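Local coordinates for protein beta-xylosidase (Uncultured organism, PDB 4MLG) that probably hydrolyses xylo-oligosaccharides, releasing xylose units from their non-reducing ends, as a five-bladed beta-propeller glycoside hydrolase of family 43, at residues A[43-51]-A[80-88]; A[7-16]-A[26-34]. All coordinates share one frame; numbering follows the deposited sequence.

Two neighbouring parts of the propeller are described, and they are joined through strands 24-32 and 50-56, which lie side by side in one sheet. Contact 2 (7-16 with 26-34) is the more fully buried: it pairs two strands within that sheet, and apolar side chains and antiparallel backbone pairing, with few well-formed bonds, do much of the work. Contact 1 (43-51 with 80-88) is only partly buried and bridges different sheets, so side-chain donors, backbone carbonyls, waters and a salt bridge carry more of the load. Met48 packs on strand 24-32, and Trp33 NE1 probably bonds to Asn47 O, tying the two together. Both approach the calcium ion, contact 1 by direct coordination through Asp85.

Contact 1: residues A[43-51]-A[80-88]; sequences GDHFNMKDY and GRQLWDSDV. With CA (calcium ion), chain M.
Trp84 and Gln82 both turn CG away from their own carbonyl carbon (chi1 -73° and -63°), and this delivers indole NE1 and amide NE2 to the carbonyl of Phe46, the centre of an inverse gamma turn. NE1 of Trp84 lies 3.0 Å from Phe46 O and NE2 of Gln82 3.3 Å from it, arriving from opposite faces of the carbonyl plane. Two donors thus grip one oxygen, a task suited to an indole with an N-H on its edge and to an amide with one at its tip. The bent thioether of Met48 crosses the indole at about a right angle, a Met-aromatic contact with SD oblique to the ring. Backbone pairing is sparse: Leu83 N binds Met48 O at 3.1 Å. Leu83 CD1 covers one face of the Tyr51 ring, Ser86 OG sits over the other, and Tyr51 OH points at Trp84 O. Arg81 NH1 forms a salt bridge with Asp44 OD1, 3.0 Å away, approaching from above the carboxylate plane; Arg81 is also paired with Asp106. In the break in strand 81-91, Asp85 turns to the calcium ion, with OD2 2.4 Å from the metal. Asp85 and His274 share this ion, at a calcium site consistent with those near the propeller centre in family 43 enzymes.

Contact 2: residues A[7-16]-A[26-34]; sequences LVPGDYMADP and YIYPSHDWE
Ala14 and Ser30 form a hydrogen-bonded pair of an antiparallel strand pairing, 12-14 against 24-32, in one sheet of the family 43 beta-propeller. Among the backbone bonds, Ala14 N reaches Ser30 O at 2.9 Å; the return approach of Ser30 N to Ala14 O is modelled too short to be taken at face value. Met13 and His31 are the next, non-hydrogen-bonded pair, with their side chains together on one face of the sheet; Ala14 and Ser30 project from the other.

Apolar contacts fill in around this pairing. Met13 is bent at chi2 (-67°), which lays its methyl CE over the centre of the imidazole of His31, 3.7 Å from the ring centroid: a CH-pi contact for which a flexible thioether is well suited. Met13 CB also packs on Pro29 CG. Farther along, Ile27 uses two branches, CG2 against Pro16 CB and CD1 against Leu7 CD1 at 3.7 Å; Phe287 of strand 283-290 touches all three residues, continuing the hydrophobic interior.

Polar groups gather along and beside the pairing. His31 NE2 makes a weak bond to Asp11 OD1, at 3.1 Å, with the carboxylate turned 87° to the ring, while ND1 bonds weakly to Asp50 OD1. The small methyl of Ala14 fits beside Asp32 OD2, whose charge is answered by Arg301. Asp15, close to a bound sulfate and touching His274 of the calcium site, is steadied by a serine short enough to fit beside it: Ser30 OG donates to the anti lone pair of Asp15 OD2 at 3.0 Å.

Contact 1: residues A[43-51]-A[80-88]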
loop_
_atom_site.group_PDB
_atom_site.type_symbol
_atom_site.label_atom_id
_atom_site.label_comp_id
_atom_site.label_asym_id
_atom_site.label_seq_id
_atom_site.Cartn_x
_atom_site.Cartn_y
_atom_site.Cartn_z
ATOM N N GLY A 43 -2.818 13.763 12.880
ATOM C CA GLY A 43 -1.494 14.349 12.803
ATOM C C GLY A 43 -1.196 15.048 11.492
ATOM O O GLY A 43 -0.060 15.023 11.018
ATOM N N ASP A 44 -2.210 15.673 10.901
ATOM C CA ASP A 44 -2.024 16.420 9.659
ATOM C C ASP A 44 -1.118 17.633 9.862
ATOM O O ASP A 44 -0.446 18.075 8.930
ATOM C CB ASP A 44 -3.369 16.856 9.072
ATOM C CG ASP A 44 -4.056 15.747 8.297
ATOM O OD1 ASP A 44 -3.352 14.843 7.799
ATOM O OD2 ASP A 44 -5.300 15.780 8.180
ATOM N N HIS A 45 -1.099 18.166 11.081
ATOM C CA HIS A 45 -0.255 19.316 11.398
ATOM C C HIS A 45 1.229 18.961 11.357
ATOM O O HIS A 45 2.083 19.839 11.235
ATOM C CB HIS A 45 -0.630 19.915 12.756
ATOM C CG HIS A 45 -0.693 18.912 13.864
ATOM N ND1 HIS A 45 -1.792 18.108 14.077
ATOM C CD2 HIS A 45 0.203 18.586 14.825
ATOM C CE1 HIS A 45 -1.569 17.328 15.119
ATOM N NE2 HIS A 45 -0.366 17.599 15.592
ATOM N N PHE A 46 1.532 17.671 11.465
ATOM C CA PHE A 46 2.890 17.193 11.251
ATOM C C PHE A 46 3.130 17.043 9.755
ATOM O O PHE A 46 3.197 15.931 9.233
ATOM C CB PHE A 46 3.118 15.859 11.962
ATOM C CG PHE A 46 3.125 15.963 13.460
ATOM C CD1 PHE A 46 4.174 16.583 14.117
ATOM C CD2 PHE A 46 2.090 15.433 14.211
ATOM C CE1 PHE A 46 4.186 16.678 15.496
ATOM C CE2 PHE A 46 2.098 15.523 15.591
ATOM C CZ PHE A 46 3.147 16.148 16.234
ATOM N N ASN A 47 3.254 18.174 9.071
ATOM C CA ASN A 47 3.358 18.186 7.619
ATOM C C ASN A 47 4.768 18.516 7.146
ATOM O O ASN A 47 4.958 19.413 6.325
ATOM C CB ASN A 47 2.362 19.189 7.032
ATOM C CG ASN A 47 2.091 18.953 5.559
ATOM O OD1 ASN A 47 2.148 17.820 5.079
ATOM N ND2 ASN A 47 1.794 20.024 4.833
ATOM N N MET A 48 5.755 17.797 7.669
ATOM C CA MET A 48 7.136 17.992 7.242
ATOM C C MET A 48 7.296 17.569 5.786
ATOM O O MET A 48 6.552 16.719 5.296
ATOM C CB MET A 48 8.100 17.214 8.139
ATOM C CG MET A 48 8.004 17.585 9.610
ATOM S SD MET A 48 6.611 16.806 10.441
ATOM C CE MET A 48 7.358 15.265 10.957
ATOM N N LYS A 49 8.262 18.161 5.092
ATOM C CA LYS A 49 8.402 17.913 3.661
ATOM C C LYS A 49 9.846 17.778 3.176
ATOM O O LYS A 49 10.082 17.600 1.982
ATOM C CB LYS A 49 7.682 19.003 2.862
ATOM C CG LYS A 49 8.088 20.418 3.236
ATOM C CD LYS A 49 7.292 21.446 2.451
ATOM C CE LYS A 49 7.648 22.862 2.872
ATOM N NZ LYS A 49 6.902 23.883 2.086
ATOM N N ASP A 50 10.807 17.853 4.092
ATOM C CA ASP A 50 12.211 17.733 3.705
ATOM C C ASP A 50 13.132 17.271 4.837
ATOM O O ASP A 50 12.711 17.142 5.987
ATOM C CB ASP A 50 12.720 19.051 3.112
ATOM C CG ASP A 50 12.690 20.189 4.110
ATOM O OD1 ASP A 50 11.918 20.101 5.088
ATOM O OD2 ASP A 50 13.435 21.171 3.915
ATOM N N TYR A 51 14.394 17.020 4.490
ATOM C CA TYR A 51 15.400 16.586 5.453
ATOM C C TYR A 51 16.651 17.455 5.385
ATOM O O TYR A 51 17.175 17.717 4.302
ATOM C CB TYR A 51 15.802 15.131 5.197
ATOM C CG TYR A 51 14.768 14.105 5.593
ATOM C CD1 TYR A 51 13.967 14.291 6.711
ATOM C CD2 TYR A 51 14.595 12.946 4.848
ATOM C CE1 TYR A 51 13.020 13.352 7.075
ATOM C CE2 TYR A 51 13.652 12.003 5.202
ATOM C CZ TYR A 51 12.867 12.210 6.316
ATOM O OH TYR A 51 11.928 11.268 6.666
ATOM N N GLY A 80 3.633 10.979 -1.578
ATOM C CA GLY A 80 2.310 11.478 -1.269
ATOM C C GLY A 80 2.460 12.708 -0.397
ATOM O O GLY A 80 2.394 13.834 -0.888
ATOM N N ARG A 81 2.685 12.491 0.896
ATOM C CA ARG A 81 2.898 13.590 1.835
ATOM C C ARG A 81 3.527 13.127 3.147
ATOM O O ARG A 81 3.521 11.936 3.468
ATOM C CB ARG A 81 1.581 14.319 2.118
ATOM C CG ARG A 81 0.480 13.431 2.673
ATOM C CD ARG A 81 -0.848 14.166 2.691
ATOM N NE ARG A 81 -1.936 13.333 3.193
ATOM C CZ ARG A 81 -2.400 13.382 4.436
ATOM N NH1 ARG A 81 -1.870 14.227 5.309
ATOM N NH2 ARG A 81 -3.396 12.589 4.807
ATOM N N GLN A 82 4.084 14.089 3.883
ATOM C CA GLN A 82 4.583 13.885 5.245
ATOM C C GLN A 82 5.835 13.011 5.361
ATOM O O GLN A 82 5.745 11.787 5.463
ATOM C CB GLN A 82 3.466 13.365 6.160
ATOM C CG GLN A 82 2.308 14.342 6.327
ATOM C CD GLN A 82 1.087 13.704 6.958
ATOM O OE1 GLN A 82 0.529 12.747 6.425
ATOM N NE2 GLN A 82 0.666 14.232 8.101
ATOM N N LEU A 83 7.000 13.655 5.348
ATOM C CA LEU A 83 8.267 12.990 5.634
ATOM C C LEU A 83 8.513 12.983 7.135
ATOM O O LEU A 83 8.897 14.002 7.707
ATOM C CB LEU A 83 9.427 13.716 4.953
ATOM C CG LEU A 83 9.778 13.338 3.517
ATOM C CD1 LEU A 83 10.982 14.141 3.047
ATOM C CD2 LEU A 83 10.051 11.848 3.416
ATOM N N TRP A 84 8.302 11.838 7.773
ATOM C CA TRP A 84 8.452 11.753 9.221
ATOM C C TRP A 84 9.846 11.271 9.640
ATOM O O TRP A 84 10.802 11.396 8.875
ATOM C CB TRP A 84 7.330 10.905 9.834
ATOM C CG TRP A 84 5.994 11.615 9.837
ATOM C CD1 TRP A 84 5.704 12.817 9.253
ATOM C CD2 TRP A 84 4.779 11.174 10.462
ATOM N NE1 TRP A 84 4.389 13.148 9.472
ATOM C CE2 TRP A 84 3.799 12.156 10.211
ATOM C CE3 TRP A 84 4.425 10.044 11.205
ATOM C CZ2 TRP A 84 2.489 12.042 10.678
ATOM C CZ3 TRP A 84 3.123 9.933 11.667
ATOM C CH2 TRP A 84 2.172 10.926 11.402
ATOM N N ASP A 85 9.956 10.738 10.854
ATOM C CA ASP A 85 11.250 10.366 11.432
ATOM C C ASP A 85 12.021 9.336 10.607
ATOM O O ASP A 85 11.565 8.211 10.428
ATOM C CB ASP A 85 11.061 9.838 12.855
ATOM C CG ASP A 85 12.346 9.304 13.457
ATOM O OD1 ASP A 85 13.402 9.949 13.286
ATOM O OD2 ASP A 85 12.299 8.237 14.102
ATOM N N SER A 86 13.201 9.725 10.130
ATOM C CA SER A 86 14.040 8.845 9.318
ATOM C C SER A 86 15.262 8.341 10.086
ATOM O O SER A 86 15.506 8.748 11.222
ATOM C CB SER A 86 14.497 9.576 8.057
ATOM O OG SER A 86 15.234 10.742 8.387
ATOM N N ASP A 87 16.029 7.454 9.454
ATOM C CA ASP A 87 17.267 6.942 10.038
ATOM C C ASP A 87 18.247 6.535 8.936
ATOM O O ASP A 87 17.839 6.235 7.812
ATOM C CB ASP A 87 16.981 5.763 10.976
ATOM C CG ASP A 87 18.189 5.371 11.812
ATOM O OD1 ASP A 87 19.160 6.156 11.863
ATOM O OD2 ASP A 87 18.165 4.284 12.429
ATOM N N VAL A 88 19.538 6.532 9.261
ATOM C CA VAL A 88 20.583 6.279 8.271
ATOM C C VAL A 88 21.514 5.149 8.711
ATOM O O VAL A 88 21.829 5.023 9.894
ATOM C CB VAL A 88 21.408 7.561 8.006
ATOM C CG1 VAL A 88 22.520 7.300 6.998
ATOM C CG2 VAL A 88 20.505 8.683 7.519
HETATM CA CA CA M . 14.103 7.633 15.483
HETATM O O HOH W 1 -1.424 13.132 8.878
HETATM O O HOH W 2 4.716 16.676 3.046
HETATM O O HOH W 3 11.168 16.082 7.901
#

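Contact 2: residues A[7-16]-A[26-34]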
loop_
_atom_site.group_PDB
_atom_site.type_symbol
_atom_site.label_atom_id
_atom_site.label_comp_id
_atom_site.label_asym_id
_atom_site.label_seq_id
_atom_site.Cartn_x
_atom_site.Cartn_y
_atom_site.Cartn_z
ATOM N N LEU A 7 21.013 22.741 19.795
ATOM C CA LEU A 7 21.984 22.705 18.706
ATOM C C LEU A 7 21.618 23.611 17.531
ATOM O O LEU A 7 22.476 24.313 16.995
ATOM C CB LEU A 7 22.181 21.267 18.223
ATOM C CG LEU A 7 22.616 20.276 19.303
ATOM C CD1 LEU A 7 22.717 18.871 18.738
ATOM C CD2 LEU A 7 23.941 20.709 19.908
ATOM N N VAL A 8 20.353 23.588 17.126
ATOM C CA VAL A 8 19.901 24.408 16.005
ATOM C C VAL A 8 18.800 25.375 16.432
ATOM O O VAL A 8 17.619 25.026 16.420
ATOM C CB VAL A 8 19.400 23.545 14.833
ATOM C CG1 VAL A 8 19.056 24.425 13.639
ATOM C CG2 VAL A 8 20.450 22.516 14.448
ATOM N N PRO A 9 19.192 26.599 16.819
ATOM C CA PRO A 9 18.262 27.637 17.279
ATOM C C PRO A 9 17.539 28.331 16.126
ATOM O O PRO A 9 16.448 28.866 16.323
ATOM C CB PRO A 9 19.181 28.642 17.991
ATOM C CG PRO A 9 20.512 27.950 18.139
ATOM C CD PRO A 9 20.592 27.015 16.984
ATOM N N GLY A 10 18.143 28.320 14.941
ATOM C CA GLY A 10 17.605 29.038 13.799
ATOM C C GLY A 10 16.385 28.407 13.152
ATOM O O GLY A 10 15.573 29.102 12.539
ATOM N N ASP A 11 16.251 27.091 13.283
ATOM C CA ASP A 11 15.147 26.374 12.653
ATOM C C ASP A 11 14.551 25.341 13.605
ATOM O O ASP A 11 15.091 25.096 14.683
ATOM C CB ASP A 11 15.625 25.694 11.367
ATOM C CG ASP A 11 14.570 25.694 10.277
ATOM O OD1 ASP A 11 13.366 25.718 10.608
ATOM O OD2 ASP A 11 14.947 25.675 9.086
ATOM N N TYR A 12 13.436 24.737 13.203
ATOM C CA TYR A 12 12.791 23.710 14.015
ATOM C C TYR A 12 13.075 22.304 13.486
ATOM O O TYR A 12 12.463 21.858 12.515
ATOM C CB TYR A 12 11.281 23.949 14.100
ATOM C CG TYR A 12 10.895 25.188 14.880
ATOM C CD1 TYR A 12 11.102 25.260 16.252
ATOM C CD2 TYR A 12 10.316 26.280 14.247
ATOM C CE1 TYR A 12 10.750 26.386 16.970
ATOM C CE2 TYR A 12 9.958 27.411 14.958
ATOM C CZ TYR A 12 10.178 27.460 16.318
ATOM O OH TYR A 12 9.824 28.584 17.028
ATOM N N MET A 13 14.008 21.612 14.132
ATOM C CA MET A 13 14.356 20.249 13.746
ATOM C C MET A 13 13.980 19.260 14.847
ATOM O O MET A 13 14.292 19.475 16.019
ATOM C CB MET A 13 15.848 20.148 13.425
ATOM C CG MET A 13 16.308 21.085 12.321
ATOM S SD MET A 13 15.616 20.666 10.710
ATOM C CE MET A 13 16.172 22.063 9.737
ATOM N N ALA A 14 13.310 18.177 14.465
ATOM C CA ALA A 14 12.791 17.217 15.434
ATOM C C ALA A 14 13.155 15.779 15.086
ATOM O O ALA A 14 13.691 15.510 14.014
ATOM C CB ALA A 14 11.287 17.356 15.553
ATOM N N ASP A 15 12.838 14.867 16.003
ATOM C CA ASP A 15 13.107 13.439 15.839
ATOM C C ASP A 15 14.557 13.156 15.443
ATOM O O ASP A 15 14.809 12.552 14.401
ATOM C CB ASP A 15 12.159 12.832 14.799
ATOM C CG ASP A 15 10.719 13.259 15.004
ATOM O OD1 ASP A 15 10.277 13.337 16.169
ATOM O OD2 ASP A 15 10.029 13.523 13.996
ATOM N N PRO A 16 15.517 13.585 16.280
ATOM C CA PRO A 16 16.926 13.486 15.888
ATOM C C PRO A 16 17.420 12.045 15.860
ATOM O O PRO A 16 17.026 11.235 16.698
ATOM C CB PRO A 16 17.645 14.267 16.987
ATOM C CG PRO A 16 16.775 14.103 18.177
ATOM C CD PRO A 16 15.364 14.085 17.658
ATOM N N TYR A 26 27.006 12.875 13.028
ATOM C CA TYR A 26 25.978 13.383 12.126
ATOM C C TYR A 26 24.589 13.190 12.720
ATOM O O TYR A 26 24.314 12.179 13.368
ATOM C CB TYR A 26 26.066 12.697 10.761
ATOM C CG TYR A 26 27.321 13.022 9.982
ATOM C CD1 TYR A 26 27.325 14.019 9.016
ATOM C CD2 TYR A 26 28.503 12.328 10.213
ATOM C CE1 TYR A 26 28.471 14.318 8.300
ATOM C CE2 TYR A 26 29.653 12.621 9.503
ATOM C CZ TYR A 26 29.632 13.616 8.548
ATOM O OH TYR A 26 30.775 13.907 7.839
ATOM N N ILE A 27 23.716 14.166 12.499
ATOM C CA ILE A 27 22.340 14.074 12.969
ATOM C C ILE A 27 21.378 14.120 11.788
ATOM O O ILE A 27 21.563 14.903 10.857
ATOM C CB ILE A 27 21.998 15.210 13.948
ATOM C CG1 ILE A 27 23.131 15.407 14.956
ATOM C CG2 ILE A 27 20.688 14.919 14.664
ATOM C CD1 ILE A 27 22.887 16.528 15.938
ATOM N N TYR A 28 20.353 13.274 11.827
ATOM C CA TYR A 28 19.355 13.233 10.765
ATOM C C TYR A 28 17.957 13.450 11.331
ATOM O O TYR A 28 17.214 12.493 11.550
ATOM C CB TYR A 28 19.430 11.900 10.017
ATOM C CG TYR A 28 20.791 11.618 9.423
ATOM C CD1 TYR A 28 21.136 12.106 8.170
ATOM C CD2 TYR A 28 21.734 10.869 10.118
ATOM C CE1 TYR A 28 22.378 11.854 7.622
ATOM C CE2 TYR A 28 22.981 10.612 9.577
ATOM C CZ TYR A 28 23.296 11.108 8.328
ATOM O OH TYR A 28 24.533 10.858 7.781
ATOM N N PRO A 29 17.597 14.719 11.576
ATOM C CA PRO A 29 16.315 15.064 12.190
ATOM C C PRO A 29 15.232 15.359 11.156
ATOM O O PRO A 29 15.540 15.596 9.990
ATOM C CB PRO A 29 16.650 16.346 12.946
ATOM C CG PRO A 29 17.659 17.017 12.065
ATOM C CD PRO A 29 18.449 15.910 11.394
ATOM N N SER A 30 13.975 15.340 11.591
ATOM C CA SER A 30 12.873 15.807 10.763
ATOM C C SER A 30 12.894 17.332 10.751
ATOM O O SER A 30 13.550 17.948 11.590
ATOM C CB SER A 30 11.538 15.305 11.312
ATOM O OG SER A 30 11.538 13.896 11.451
ATOM N N HIS A 31 12.182 17.943 9.808
ATOM C CA HIS A 31 12.153 19.401 9.714
ATOM C C HIS A 31 10.750 19.959 9.940
ATOM O O HIS A 31 9.934 20.000 9.022
ATOM C CB HIS A 31 12.693 19.867 8.358
ATOM C CG HIS A 31 12.819 21.356 8.232
ATOM N ND1 HIS A 31 13.187 21.973 7.056
ATOM C CD2 HIS A 31 12.631 22.348 9.134
ATOM C CE1 HIS A 31 13.216 23.281 7.238
ATOM N NE2 HIS A 31 12.884 23.535 8.490
ATOM N N ASP A 32 10.481 20.401 11.165
ATOM C CA ASP A 32 9.201 21.016 11.491
ATOM C C ASP A 32 9.082 22.421 10.909
ATOM O O ASP A 32 10.005 23.230 11.013
ATOM C CB ASP A 32 9.000 21.071 13.007
ATOM C CG ASP A 32 8.558 19.742 13.586
ATOM O OD1 ASP A 32 7.873 18.980 12.872
ATOM O OD2 ASP A 32 8.887 19.463 14.757
ATOM N N TRP A 33 7.936 22.702 10.298
ATOM C CA TRP A 33 7.642 24.030 9.784
ATOM C C TRP A 33 6.168 24.327 10.009
ATOM O O TRP A 33 5.360 23.410 10.150
ATOM C CB TRP A 33 7.984 24.124 8.297
ATOM C CG TRP A 33 7.043 23.367 7.412
ATOM C CD1 TRP A 33 6.884 22.013 7.351
ATOM C CD2 TRP A 33 6.140 23.920 6.445
ATOM N NE1 TRP A 33 5.934 21.689 6.415
ATOM C CE2 TRP A 33 5.461 22.841 5.843
ATOM C CE3 TRP A 33 5.837 25.222 6.033
ATOM C CZ2 TRP A 33 4.498 23.025 4.850
ATOM C CZ3 TRP A 33 4.879 25.402 5.047
ATOM C CH2 TRP A 33 4.222 24.309 4.467
ATOM N N GLU A 34 5.819 25.607 10.050
ATOM C CA GLU A 34 4.434 25.996 10.280
ATOM C C GLU A 34 3.590 25.865 9.018
ATOM O O GLU A 34 3.520 26.787 8.205
ATOM C CB GLU A 34 4.347 27.423 10.829
ATOM C CG GLU A 34 2.921 27.911 11.078
ATOM C CD GLU A 34 2.217 27.146 12.188
ATOM O OE1 GLU A 34 2.205 27.639 13.335
ATOM O OE2 GLU A 34 1.670 26.058 11.914
#